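Local coordinates for FACT complex subunit POB3 (Chaetomium thermophilum var. thermophilum, PDB 4KHB), which pairs with the dimerisation domain of Spt16 through its N-terminal part and probably acts within the FACT histone chaperone to reorganise nucleosomes, at the interface of chains B and A. Residues are numbered along the deposited sequence; one frame, centred on the assembly and turned at random. Chains: chain A, Uncharacterized protein POB3N; chain B, Uncharacterized protein SPT16D.

Contact 1: the interface of chains B and A. Residues chain B 73, 92-94; chain A 145-147, 182-184.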
ATOM      1  N   PRO B  73      -7.961  12.305  16.745  1.00 40.70           N
ATOM      2  CA  PRO B  73      -7.956  12.834  18.112  1.00 37.90           C
ATOM      3  C   PRO B  73      -6.641  13.546  18.420  1.00 42.98           C
ATOM      4  O   PRO B  73      -5.569  12.952  18.287  1.00 42.47           O
ATOM      5  CB  PRO B  73      -8.095  11.577  18.970  1.00 39.90           C
ATOM      6  CG  PRO B  73      -8.830  10.603  18.107  1.00 37.60           C
ATOM      7  CD  PRO B  73      -8.549  10.953  16.669  1.00 37.31           C
ATOM      8  N   PHE B  92      -5.528   5.625  14.215  1.00  7.20           N
ATOM      9  CA  PHE B  92      -5.691   6.548  13.096  1.00  8.36           C
ATOM     10  C   PHE B  92      -4.395   6.674  12.304  1.00 13.80           C
ATOM     11  O   PHE B  92      -3.303   6.560  12.867  1.00 12.27           O
ATOM     12  CB  PHE B  92      -6.108   7.937  13.601  1.00 16.02           C
ATOM     13  CG  PHE B  92      -7.561   8.047  13.987  1.00 12.83           C
ATOM     14  CD1 PHE B  92      -8.035   7.487  15.167  1.00 11.75           C
ATOM     15  CD2 PHE B  92      -8.446   8.745  13.173  1.00  9.58           C
ATOM     16  CE1 PHE B  92      -9.376   7.604  15.516  1.00 12.23           C
ATOM     17  CE2 PHE B  92      -9.783   8.869  13.518  1.00 16.35           C
ATOM     18  CZ  PHE B  92     -10.248   8.297  14.690  1.00 12.46           C
ATOM     19  N   VAL B  93      -4.513   6.905  10.999  1.00  8.76           N
ATOM     20  CA  VAL B  93      -3.381   7.383  10.221  1.00  9.67           C
ATOM     21  C   VAL B  93      -3.343   8.885  10.466  1.00 11.45           C
ATOM     22  O   VAL B  93      -4.324   9.575  10.182  1.00 14.15           O
ATOM     23  CB  VAL B  93      -3.555   7.095   8.710  1.00 10.98           C
ATOM     24  CG1 VAL B  93      -2.340   7.568   7.926  1.00 10.86           C
ATOM     25  CG2 VAL B  93      -3.799   5.615   8.470  1.00  4.54           C
ATOM     26  N   ARG B  94      -2.231   9.389  11.001  1.00 12.70           N
ATOM     27  CA  ARG B  94      -2.135  10.807  11.342  1.00 12.42           C
ATOM     28  C   ARG B  94      -1.578  11.609  10.172  1.00 15.49           C
ATOM     29  O   ARG B  94      -2.098  12.676   9.834  1.00 19.04           O
ATOM     30  CB  ARG B  94      -1.242  11.018  12.570  1.00 21.38           C
ATOM     31  CG  ARG B  94      -1.800  12.012  13.583  1.00 28.60           C
ATOM     32  CD  ARG B  94      -1.643  11.514  15.006  1.00 32.45           C
ATOM     33  NE  ARG B  94      -2.419  12.293  15.969  1.00 36.85           N
ATOM     34  CZ  ARG B  94      -1.981  12.610  17.183  1.00 39.53           C
ATOM     35  NH1 ARG B  94      -0.758  12.254  17.554  1.00 26.57           N
ATOM     36  NH2 ARG B  94      -2.739  13.317  18.011  1.00 43.25           N
TER
ATOM     37  N   ARG A 145       2.763  11.475  22.303  1.00 39.77           N
ATOM     38  CA  ARG A 145       1.645  10.622  22.680  1.00 48.21           C
ATOM     39  C   ARG A 145       0.498  10.890  21.717  1.00 40.48           C
ATOM     40  O   ARG A 145       0.251  12.040  21.343  1.00 38.14           O
ATOM     41  CB  ARG A 145       1.179  10.926  24.103  1.00 53.14           C
ATOM     42  CG  ARG A 145       0.580  12.311  24.321  1.00 47.95           C
ATOM     43  CD  ARG A 145       0.057  12.415  25.733  1.00 58.92           C
ATOM     44  NE  ARG A 145       0.806  13.400  26.500  1.00 61.16           N
ATOM     45  CZ  ARG A 145       1.399  13.135  27.658  1.00 55.71           C
ATOM     46  NH1 ARG A 145       1.380  11.904  28.148  1.00 61.08           N
ATOM     47  NH2 ARG A 145       2.059  14.088  28.298  1.00 54.27           N
ATOM     48  N   ASN A 146      -0.184   9.843  21.272  1.00 46.54           N
ATOM     49  CA  ASN A 146       0.246   8.455  21.370  1.00 40.83           C
ATOM     50  C   ASN A 146       0.604   8.308  19.896  1.00 36.72           C
ATOM     51  O   ASN A 146      -0.220   7.868  19.096  1.00 35.32           O
ATOM     52  CB  ASN A 146      -0.946   7.584  21.764  1.00 38.94           C
ATOM     53  CG  ASN A 146      -1.417   7.836  23.184  1.00 40.01           C
ATOM     54  OD1 ASN A 146      -1.015   7.139  24.115  1.00 41.96           O
ATOM     55  ND2 ASN A 146      -2.214   8.880  23.366  1.00 32.03           N
ATOM     56  N   GLU A 147       1.832   8.664  19.531  1.00 30.82           N
ATOM     57  CA  GLU A 147       2.167   8.643  18.109  1.00 25.94           C
ATOM     58  C   GLU A 147       3.463   7.921  17.743  1.00 24.28           C
ATOM     59  O   GLU A 147       4.515   8.142  18.349  1.00 26.57           O
ATOM     60  CB  GLU A 147       2.221  10.086  17.595  1.00 29.00           C
ATOM     61  CG  GLU A 147       2.396  10.224  16.095  1.00 27.27           C
ATOM     62  CD  GLU A 147       2.289  11.664  15.638  1.00 35.60           C
ATOM     63  OE1 GLU A 147       3.164  12.113  14.870  1.00 38.39           O
ATOM     64  OE2 GLU A 147       1.317  12.341  16.031  1.00 46.00           O
ATOM     65  N   ARG A 182       2.798   8.215   9.900  1.00 11.47           N
ATOM     66  CA  ARG A 182       2.582   8.379  11.331  1.00 18.02           C
ATOM     67  C   ARG A 182       1.231   7.820  11.756  1.00 16.69           C
ATOM     68  O   ARG A 182       0.209   8.090  11.119  1.00 12.81           O
ATOM     69  CB  ARG A 182       2.704   9.858  11.710  1.00 22.96           C
ATOM     70  CG  ARG A 182       4.058  10.455  11.364  1.00 26.35           C
ATOM     71  CD  ARG A 182       4.220  11.858  11.915  1.00 32.80           C
ATOM     72  NE  ARG A 182       5.494  12.450  11.519  1.00 35.00           N
ATOM     73  CZ  ARG A 182       6.084  13.450  12.166  1.00 39.34           C
ATOM     74  NH1 ARG A 182       5.510  13.976  13.239  1.00 34.32           N
ATOM     75  NH2 ARG A 182       7.243  13.927  11.737  1.00 43.77           N
ATOM     76  N   PHE A 183       1.220   7.054  12.840  1.00 13.28           N
ATOM     77  CA  PHE A 183      -0.017   6.463  13.325  1.00 12.99           C
ATOM     78  C   PHE A 183      -0.330   7.003  14.711  1.00 17.53           C
ATOM     79  O   PHE A 183       0.576   7.198  15.526  1.00 20.29           O
ATOM     80  CB  PHE A 183       0.112   4.939  13.396  1.00 11.91           C
ATOM     81  CG  PHE A 183       0.302   4.279  12.060  1.00  9.62           C
ATOM     82  CD1 PHE A 183      -0.794   3.913  11.292  1.00  7.73           C
ATOM     83  CD2 PHE A 183       1.576   4.018  11.575  1.00  9.67           C
ATOM     84  CE1 PHE A 183      -0.626   3.304  10.061  1.00  8.36           C
ATOM     85  CE2 PHE A 183       1.755   3.409  10.345  1.00  9.85           C
ATOM     86  CZ  PHE A 183       0.652   3.052   9.586  1.00  8.28           C
ATOM     87  N   TYR A 184      -1.609   7.252  14.977  1.00 13.13           N
ATOM     88  CA  TYR A 184      -2.051   7.526  16.334  1.00 15.43           C
ATOM     89  C   TYR A 184      -2.599   6.237  16.920  1.00 19.23           C
ATOM     90  O   TYR A 184      -3.640   5.741  16.485  1.00 15.65           O
ATOM     91  CB  TYR A 184      -3.111   8.627  16.359  1.00 18.32           C
ATOM     92  CG  TYR A 184      -3.742   8.809  17.717  1.00 22.72           C
ATOM     93  CD1 TYR A 184      -3.048   9.437  18.741  1.00 35.65           C
ATOM     94  CD2 TYR A 184      -5.039   8.381  17.969  1.00 26.65           C
ATOM     95  CE1 TYR A 184      -3.613   9.608  19.984  1.00 34.15           C
ATOM     96  CE2 TYR A 184      -5.616   8.552  19.209  1.00 31.32           C
ATOM     97  CZ  TYR A 184      -4.897   9.168  20.212  1.00 35.19           C
ATOM     98  OH  TYR A 184      -5.462   9.343  21.453  1.00 36.84           O
TER

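Contact 2: the interface of chains B and A. Residues chain B 8-11, 48; chain A 106-108, 110.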
ATOM      1  N   ARG B   8     -21.579   9.460   7.631  1.00 40.03           N
ATOM      2  CA  ARG B   8     -20.964   8.391   6.856  1.00 35.78           C
ATOM      3  C   ARG B   8     -20.634   8.802   5.426  1.00 37.37           C
ATOM      4  O   ARG B   8     -21.502   9.269   4.680  1.00 36.54           O
ATOM      5  CB  ARG B   8     -21.870   7.161   6.836  1.00 32.88           C
ATOM      6  CG  ARG B   8     -21.306   5.996   6.035  1.00 44.92           C
ATOM      7  CD  ARG B   8     -22.060   4.708   6.320  1.00 49.04           C
ATOM      8  NE  ARG B   8     -21.502   3.582   5.579  1.00 48.21           N
ATOM      9  CZ  ARG B   8     -20.920   2.535   6.155  1.00 47.48           C
ATOM     10  NH1 ARG B   8     -20.839   2.469   7.479  1.00 34.09           N
ATOM     11  NH2 ARG B   8     -20.433   1.549   5.417  1.00 38.57           N
ATOM     12  N   PHE B   9     -19.373   8.620   5.052  1.00 26.83           N
ATOM     13  CA  PHE B   9     -18.931   8.840   3.681  1.00 14.06           C
ATOM     14  C   PHE B   9     -18.223   7.590   3.179  1.00 18.73           C
ATOM     15  O   PHE B   9     -17.922   6.683   3.958  1.00 18.49           O
ATOM     16  CB  PHE B   9     -18.024  10.069   3.575  1.00 11.84           C
ATOM     17  CG  PHE B   9     -16.869  10.060   4.528  1.00 16.94           C
ATOM     18  CD1 PHE B   9     -15.676   9.435   4.194  1.00 13.10           C
ATOM     19  CD2 PHE B   9     -16.967  10.703   5.751  1.00 15.76           C
ATOM     20  CE1 PHE B   9     -14.607   9.437   5.071  1.00 15.71           C
ATOM     21  CE2 PHE B   9     -15.905  10.710   6.633  1.00 18.21           C
ATOM     22  CZ  PHE B   9     -14.720  10.077   6.291  1.00 16.66           C
ATOM     23  N   GLU B  10     -17.958   7.543   1.877  1.00 12.57           N
ATOM     24  CA  GLU B  10     -17.376   6.364   1.247  1.00 17.75           C
ATOM     25  C   GLU B  10     -16.781   6.751  -0.100  1.00 12.39           C
ATOM     26  O   GLU B  10     -17.479   7.297  -0.957  1.00 13.70           O
ATOM     27  CB  GLU B  10     -18.464   5.303   1.051  1.00 19.18           C
ATOM     28  CG  GLU B  10     -18.159   4.277  -0.028  1.00 30.41           C
ATOM     29  CD  GLU B  10     -19.310   3.317  -0.246  1.00 43.87           C
ATOM     30  OE1 GLU B  10     -19.649   3.062  -1.419  1.00 46.00           O
ATOM     31  OE2 GLU B  10     -19.882   2.827   0.752  1.00 39.81           O
ATOM     32  N   SER B  11     -15.494   6.472  -0.285  1.00  8.37           N
ATOM     33  CA  SER B  11     -14.811   6.850  -1.515  1.00 19.11           C
ATOM     34  C   SER B  11     -15.282   5.992  -2.684  1.00 12.73           C
ATOM     35  O   SER B  11     -15.906   6.492  -3.621  1.00 17.56           O
ATOM     36  CB  SER B  11     -13.294   6.739  -1.346  1.00 11.62           C
ATOM     37  OG  SER B  11     -12.816   7.650  -0.370  1.00 10.97           O
ATOM     38  N   HIS B  48     -10.542   9.678   1.707  1.00 13.86           N
ATOM     39  CA  HIS B  48     -11.610  10.640   1.462  1.00 13.67           C
ATOM     40  C   HIS B  48     -11.216  12.008   2.003  1.00 13.37           C
ATOM     41  O   HIS B  48     -10.449  12.101   2.961  1.00  9.04           O
ATOM     42  CB  HIS B  48     -12.907  10.157   2.108  1.00 12.17           C
ATOM     43  CG  HIS B  48     -14.133  10.852   1.601  1.00 15.58           C
ATOM     44  ND1 HIS B  48     -14.526  12.094   2.049  1.00 14.63           N
ATOM     45  CD2 HIS B  48     -15.058  10.470   0.690  1.00 12.95           C
ATOM     46  CE1 HIS B  48     -15.639  12.450   1.433  1.00 17.10           C
ATOM     47  NE2 HIS B  48     -15.983  11.482   0.602  1.00 14.11           N
TER
ATOM     48  N   ARG A 106     -13.314   2.375   1.123  1.00  8.15           N
ATOM     49  CA  ARG A 106     -14.119   3.508   1.593  1.00 14.06           C
ATOM     50  C   ARG A 106     -13.309   4.787   1.822  1.00  8.61           C
ATOM     51  O   ARG A 106     -13.871   5.885   1.869  1.00  9.30           O
ATOM     52  CB  ARG A 106     -15.031   3.160   2.783  1.00 13.04           C
ATOM     53  CG  ARG A 106     -14.416   2.359   3.913  1.00  9.73           C
ATOM     54  CD  ARG A 106     -15.308   1.164   4.241  1.00 16.52           C
ATOM     55  NE  ARG A 106     -15.815   1.152   5.612  1.00 22.64           N
ATOM     56  CZ  ARG A 106     -16.958   0.576   5.979  1.00 20.84           C
ATOM     57  NH1 ARG A 106     -17.717  -0.037   5.078  1.00 14.77           N
ATOM     58  NH2 ARG A 106     -17.345   0.606   7.245  1.00 16.03           N
ATOM     59  N   GLY A 107     -11.996   4.640   1.974  1.00  9.00           N
ATOM     60  CA  GLY A 107     -11.131   5.792   2.141  1.00 10.22           C
ATOM     61  C   GLY A 107     -11.072   6.332   3.555  1.00  8.66           C
ATOM     62  O   GLY A 107     -10.812   7.520   3.764  1.00  8.14           O
ATOM     63  N   TRP A 108     -11.322   5.462   4.529  1.00  6.32           N
ATOM     64  CA  TRP A 108     -11.241   5.851   5.931  1.00  7.01           C
ATOM     65  C   TRP A 108      -9.798   5.847   6.419  1.00  7.97           C
ATOM     66  O   TRP A 108      -8.939   5.161   5.851  1.00  4.93           O
ATOM     67  CB  TRP A 108     -12.078   4.910   6.798  1.00  8.51           C
ATOM     68  CG  TRP A 108     -13.556   5.052   6.595  1.00 12.28           C
ATOM     69  CD1 TRP A 108     -14.184   5.807   5.647  1.00  9.23           C
ATOM     70  CD2 TRP A 108     -14.594   4.419   7.356  1.00 10.03           C
ATOM     71  NE1 TRP A 108     -15.548   5.683   5.774  1.00 13.28           N
ATOM     72  CE2 TRP A 108     -15.825   4.837   6.815  1.00 13.00           C
ATOM     73  CE3 TRP A 108     -14.599   3.538   8.442  1.00 14.82           C
ATOM     74  CZ2 TRP A 108     -17.050   4.406   7.326  1.00 14.37           C
ATOM     75  CZ3 TRP A 108     -15.816   3.114   8.949  1.00 18.02           C
ATOM     76  CH2 TRP A 108     -17.024   3.548   8.390  1.00 19.42           C
ATOM     77  N   TRP A 110      -9.273   5.510   9.923  1.00  7.18           N
ATOM     78  CA  TRP A 110      -9.331   4.935  11.266  1.00  7.69           C
ATOM     79  C   TRP A 110      -9.636   3.439  11.255  1.00  8.39           C
ATOM     80  O   TRP A 110     -10.351   2.945  10.378  1.00  5.97           O
ATOM     81  CB  TRP A 110     -10.322   5.688  12.165  1.00  8.39           C
ATOM     82  CG  TRP A 110     -11.768   5.550  11.790  1.00 12.62           C
ATOM     83  CD1 TRP A 110     -12.668   4.665  12.313  1.00  9.98           C
ATOM     84  CD2 TRP A 110     -12.497   6.346  10.850  1.00 12.14           C
ATOM     85  NE1 TRP A 110     -13.905   4.848  11.741  1.00  9.54           N
ATOM     86  CE2 TRP A 110     -13.825   5.886  10.833  1.00 12.07           C
ATOM     87  CE3 TRP A 110     -12.151   7.411  10.004  1.00  9.58           C
ATOM     88  CZ2 TRP A 110     -14.811   6.438  10.018  1.00  9.68           C
ATOM     89  CZ3 TRP A 110     -13.127   7.961   9.192  1.00  8.90           C
ATOM     90  CH2 TRP A 110     -14.438   7.474   9.202  1.00 11.23           C
TER

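Contact 1: the interface of chains B and A
B:Arg94 reaches across to A:Glu147 and A:Tyr184, and its guanidinium carries the side-chain part of this contact. NH1 of B:Arg94 makes a salt bridge of 2.6 Å to the carboxylate oxygen OE2 of A:Glu147. The bond is bent, 128° at the hydrogen, and uses the anti lone pair of OE2; the guanidinium and carboxylate planes stand nearly perpendicular. CD1 of A:Tyr184 sits over the centre of one guanidinium face, 3.7 Å from CZ of B:Arg94, with the two planes inclined, and the methylene CD of B:Arg94 packs 3.5 Å from the tyrosine CB. CE2 of A:Tyr184 meets CB of B:Pro73 at 3.9 Å. With its CG anti to the backbone N (chi1 172°), the tyrosine ring lies beneath both the arginine and the proline, which share one of its faces, B:Pro73 O lying over its centre; the ring runs alongside B:Phe92, pointing the same way.

Behind this first shell, B:Arg94 is held from its own chain: NH2 donates to the carbonyl O of B:Pro73 at 2.9 Å, on a lone pair, though O is tilted out of the guanidinium plane. B:Pro73 in turn places its CD over the centre of the B:Phe92 ring. A:Arg182 NH1 makes a weak bond of 3.4 Å to A:Glu147 OE1, so the carboxylate lies between two arginines, which would favour its charged form.

In the backbone, B:Phe92 and A:Tyr184 exchange both N-H to O bonds, and B:Arg94 N gives another to A:Arg182 O at 2.8 Å. The start of strand 91-100 of chain B pairs antiparallel with the end of strand 177-184 of chain A, joining the sheets of the two PH-like folds, while A:Glu147 begins strand 147-152.

Contact 2: the interface of chains B and A
B:Phe9 meets A:Trp108 and A:Trp110 at the apolar centre of this patch, where an N-terminal loop of the Spt16 dimerisation domain packs against Pob3N, the PH-like N-terminal part of an SSRP1-family protein. The phenylalanine ring and the five-membered ring of A:Trp108 meet edge-to-face, planes 67° apart, with CE1 of B:Phe9 3.7 Å from CD1 of the indole. CZ, the tip of B:Phe9, points at the tip of A:Trp110, 3.9 Å from its CH2 and in that ring's plane. The phenylalanine CG sits between backbone N and carbonyl carbon (chi1 53°), a crowded position that turns the ring toward the tryptophans and also lays its CD1 over the rim of the B:His48 imidazole. The two indoles overlap at their rims, and the other face of A:Trp108 is covered by NE of A:Arg106, so the ring is held between neighbours of its own chain.

The indole N-H of A:Trp108 gives the first polar link: NE1 donates to the carbonyl O of B:Phe9 at 3.2 Å, nearly straight and in the indole plane, but from above the carbonyl plane. An alanine in place of A:Trp108 would probably leave that carbonyl without its donor and open a gap beside the B:Phe9 ring, which could then turn more freely.

Toward the rim, the backbone O of A:Arg106 accepts two bonds from the same face of its plane, from B:Ser11 N at 2.8 Å and from the hydroxyl OG at 3.0 Å. B:His48 N, at the end of strand 43-48, donates to A:Gly107 O at 3.0 Å. The guanidinium of the poorly ordered B:Arg8 lies near that of A:Arg106; both are normally cationic, so the approach is no bond, and it is doubtful.

Contact 1 and contact 2 lie on the same heterodimer interface, where the centres of their C-alpha atoms are about 18 Å apart, and have no residue in common. They draw on different stretches of both chains: contact 1 joins strand 91-100 of chain B to strand 177-184 of chain A, whereas contact 2 brings the N-terminal loop of chain B, with the end of strand 43-48, against residues 106-110 of chain A. One is strand pairing reinforced by a salt bridge, the other an aromatic cluster ringed by backbone bonds. Attachment at separate points along each chain would limit rocking of one subunit on the other, fitting a stable Spt16-Pob3 pair within FACT.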